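Local coordinates for protein K5 lyase (PDB 2X3H) that cleaves the K5 capsular polysaccharide, a heparosan glycosaminoglycan, by a lyase reaction, probably as a tail spike of bacteriophage K1-5, at residues Q159-G164 / S184-P189. Numbering follows the deposited sequence.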
ATOM      1  N   GLN A 159     -13.597  -2.606  30.667  1.00  7.41           N
ATOM      2  CA  GLN A 159     -12.658  -3.499  31.345  1.00  7.66           C
ATOM      3  C   GLN A 159     -11.406  -2.759  31.837  1.00  8.67           C
ATOM      4  O   GLN A 159     -11.094  -2.784  33.029  1.00  8.93           O
ATOM      5  CB  GLN A 159     -12.280  -4.703  30.471  1.00  8.20           C
ATOM      6  CG  GLN A 159     -13.441  -5.614  30.098  1.00  8.68           C
ATOM      7  CD  GLN A 159     -12.969  -6.847  29.345  1.00  9.24           C
ATOM      8  OE1 GLN A 159     -12.662  -6.782  28.156  1.00  7.67           O
ATOM      9  NE2 GLN A 159     -12.919  -7.985  30.037  1.00  9.99           N
ATOM     10  N   VAL A 160     -10.689  -2.106  30.926  1.00  7.30           N
ATOM     11  CA  VAL A 160      -9.544  -1.274  31.299  1.00  7.70           C
ATOM     12  C   VAL A 160      -9.711   0.118  30.713  1.00  7.97           C
ATOM     13  O   VAL A 160      -9.891   0.270  29.501  1.00  7.36           O
ATOM     14  CB  VAL A 160      -8.211  -1.862  30.780  1.00  7.93           C
ATOM     15  CG1 VAL A 160      -7.059  -0.901  31.032  1.00  7.63           C
ATOM     16  CG2 VAL A 160      -7.923  -3.199  31.434  1.00  8.87           C
ATOM     17  N   SER A 161      -9.666   1.130  31.581  1.00  7.91           N
ATOM     18  CA  SER A 161      -9.779   2.534  31.177  1.00  7.92           C
ATOM     19  C   SER A 161      -8.466   3.265  31.422  1.00  8.65           C
ATOM     20  O   SER A 161      -7.891   3.193  32.517  1.00  8.30           O
ATOM     21  CB  SER A 161     -10.883   3.247  31.975  1.00  7.70           C
ATOM     22  OG  SER A 161     -12.145   2.635  31.796  1.00  8.63           O
ATOM     23  N   LEU A 162      -7.988   3.958  30.393  1.00  8.25           N
ATOM     24  CA  LEU A 162      -6.955   4.972  30.558  1.00  8.93           C
ATOM     25  C   LEU A 162      -7.677   6.312  30.532  1.00  9.78           C
ATOM     26  O   LEU A 162      -7.970   6.861  29.463  1.00  9.14           O
ATOM     27  CB  LEU A 162      -5.906   4.886  29.443  1.00  8.83           C
ATOM     28  CG  LEU A 162      -5.211   3.528  29.304  1.00  9.30           C
ATOM     29  CD1 LEU A 162      -4.203   3.525  28.155  1.00  9.15           C
ATOM     30  CD2 LEU A 162      -4.548   3.094  30.627  1.00  9.00           C
ATOM     31  N   ALA A 163      -8.013   6.800  31.726  1.00  9.08           N
ATOM     32  CA  ALA A 163      -8.738   8.051  31.879  1.00  9.73           C
ATOM     33  C   ALA A 163      -7.697   9.156  31.838  1.00 10.19           C
ATOM     34  O   ALA A 163      -7.209   9.617  32.872  1.00 11.26           O
ATOM     35  CB  ALA A 163      -9.509   8.065  33.196  1.00 10.00           C
ATOM     36  N   GLY A 164      -7.327   9.547  30.626  1.00 10.48           N
ATOM     37  CA  GLY A 164      -6.133  10.340  30.410  1.00 10.36           C
ATOM     38  C   GLY A 164      -4.905   9.448  30.417  1.00 10.89           C
ATOM     39  O   GLY A 164      -4.944   8.324  30.918  1.00 11.71           O
ATOM     40  N   SER A 184     -13.423  -3.108  25.879  1.00  5.79           N
ATOM     41  CA  SER A 184     -12.363  -3.853  26.546  1.00  5.99           C
ATOM     42  C   SER A 184     -11.244  -2.927  26.994  1.00  6.55           C
ATOM     43  O   SER A 184     -10.812  -2.979  28.135  1.00  6.80           O
ATOM     44  CB  SER A 184     -11.823  -4.969  25.642  1.00  6.64           C
ATOM     45  OG  SER A 184     -12.827  -5.951  25.453  1.00  7.84           O
ATOM     46  N   LEU A 185     -10.784  -2.075  26.084  1.00  5.86           N
ATOM     47  CA  LEU A 185      -9.739  -1.120  26.393  1.00  6.85           C
ATOM     48  C   LEU A 185     -10.134   0.240  25.830  1.00  6.99           C
ATOM     49  O   LEU A 185     -10.347   0.371  24.632  1.00  7.05           O
ATOM     50  CB  LEU A 185      -8.409  -1.585  25.784  1.00  6.95           C
ATOM     51  CG  LEU A 185      -7.206  -0.640  25.923  1.00  8.11           C
ATOM     52  CD1 LEU A 185      -6.837  -0.377  27.379  1.00  8.85           C
ATOM     53  CD2 LEU A 185      -6.007  -1.208  25.178  1.00  8.63           C
ATOM     54  N   ILE A 186     -10.238   1.242  26.694  1.00  7.18           N
ATOM     55  CA  ILE A 186     -10.651   2.574  26.250  1.00  7.04           C
ATOM     56  C   ILE A 186      -9.689   3.613  26.802  1.00  7.32           C
ATOM     57  O   ILE A 186      -9.381   3.606  27.980  1.00  8.06           O
ATOM     58  CB  ILE A 186     -12.116   2.906  26.670  1.00  7.66           C
ATOM     59  CG1 ILE A 186     -12.477   4.336  26.281  1.00  8.32           C
ATOM     60  CG2 ILE A 186     -12.311   2.711  28.175  1.00  8.55           C
ATOM     61  CD1 ILE A 186     -13.863   4.770  26.672  1.00  8.13           C
ATOM     62  N   ALA A 187      -9.219   4.503  25.935  1.00  6.80           N
ATOM     63  CA  ALA A 187      -8.436   5.656  26.367  1.00  7.05           C
ATOM     64  C   ALA A 187      -9.192   6.921  25.997  1.00  8.06           C
ATOM     65  O   ALA A 187      -9.717   7.031  24.883  1.00  8.52           O
ATOM     66  CB  ALA A 187      -7.058   5.639  25.713  1.00  7.43           C
ATOM     67  N   TYR A 188      -9.269   7.882  26.921  1.00  7.71           N
ATOM     68  CA  TYR A 188     -10.000   9.121  26.650  1.00  9.21           C
ATOM     69  C   TYR A 188      -9.381  10.309  27.385  1.00  9.39           C
ATOM     70  O   TYR A 188      -8.559  10.132  28.266  1.00  8.75           O
ATOM     71  CB  TYR A 188     -11.491   8.975  26.997  1.00 11.15           C
ATOM     72  CG  TYR A 188     -11.783   8.518  28.418  1.00 11.98           C
ATOM     73  CD1 TYR A 188     -11.933   7.167  28.720  1.00 12.62           C
ATOM     74  CD2 TYR A 188     -11.922   9.440  29.457  1.00 13.68           C
ATOM     75  CE1 TYR A 188     -12.202   6.736  30.016  1.00 13.26           C
ATOM     76  CE2 TYR A 188     -12.199   9.018  30.761  1.00 13.49           C
ATOM     77  CZ  TYR A 188     -12.342   7.664  31.029  1.00 13.75           C
ATOM     78  OH  TYR A 188     -12.619   7.237  32.324  1.00 14.79           O
ATOM     79  N   PRO A 189      -9.757  11.537  26.993  1.00  9.46           N
ATOM     80  CA  PRO A 189      -9.172  12.714  27.654  1.00 10.75           C
ATOM     81  C   PRO A 189      -9.677  12.862  29.079  1.00 11.90           C
ATOM     82  O   PRO A 189     -10.844  12.620  29.328  1.00 12.82           O
ATOM     83  CB  PRO A 189      -9.683  13.890  26.807  1.00 10.26           C
ATOM     84  CG  PRO A 189     -10.223  13.285  25.540  1.00 10.13           C
ATOM     85  CD  PRO A 189     -10.687  11.902  25.913  1.00  9.66           C
TER
HETATM   86  O   HOH W   1     -13.834   4.810  32.418  1.00 15.21           O
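One face of the Tyr188 ring lies over the backbone of the neighbouring strand: Ala163 CA sits 4.0 Å from the ring centroid in a CH-pi contact, and Leu162 O lies over the same face, offset toward the rim. Tyr188 leans across because its CG is set between the backbone N and the carbonyl carbon (chi1 55°), which carries the phenol to Ala163, where a lone methyl suits so close a neighbour: Ala163 CB is 3.3 Å from Tyr188 OH. A water then joins Tyr188 OH to Ser161 OG, donating to the serine, so two polar groups on this face share one bridge. Ile186, paired with Ser161 across the strands, sets its CG2 methyl beside Ser161 OG.

The amide of Gln159 is met in its carbonyl plane by the hydroxyl of Ser184, which donates to Gln159 OE1 over 2.8 Å; Ser184 OG also bonds Tyr236 OH, so this buried hydroxyl has two partners.

On the reverse face Val160 and Leu185 run side by side, Val160 CG1 3.7 Å from Leu185 CD1, and Leu162 packs beside Ala187, branched and small apolar residues fit for a buried interior. Backbone bonds alternate between the strands from Val160 N–Ser184 O to Gly164 N–Tyr188 O. Gly164 takes backbone angles (phi 80°, psi 162°) at which a side chain would collide with the carbonyl oxygen before it, hence a glycine. In-register parallel strands of successive turns are characteristic of a parallel beta-helix, probably right-handed as in many phage tail spikes and polysaccharide lyases.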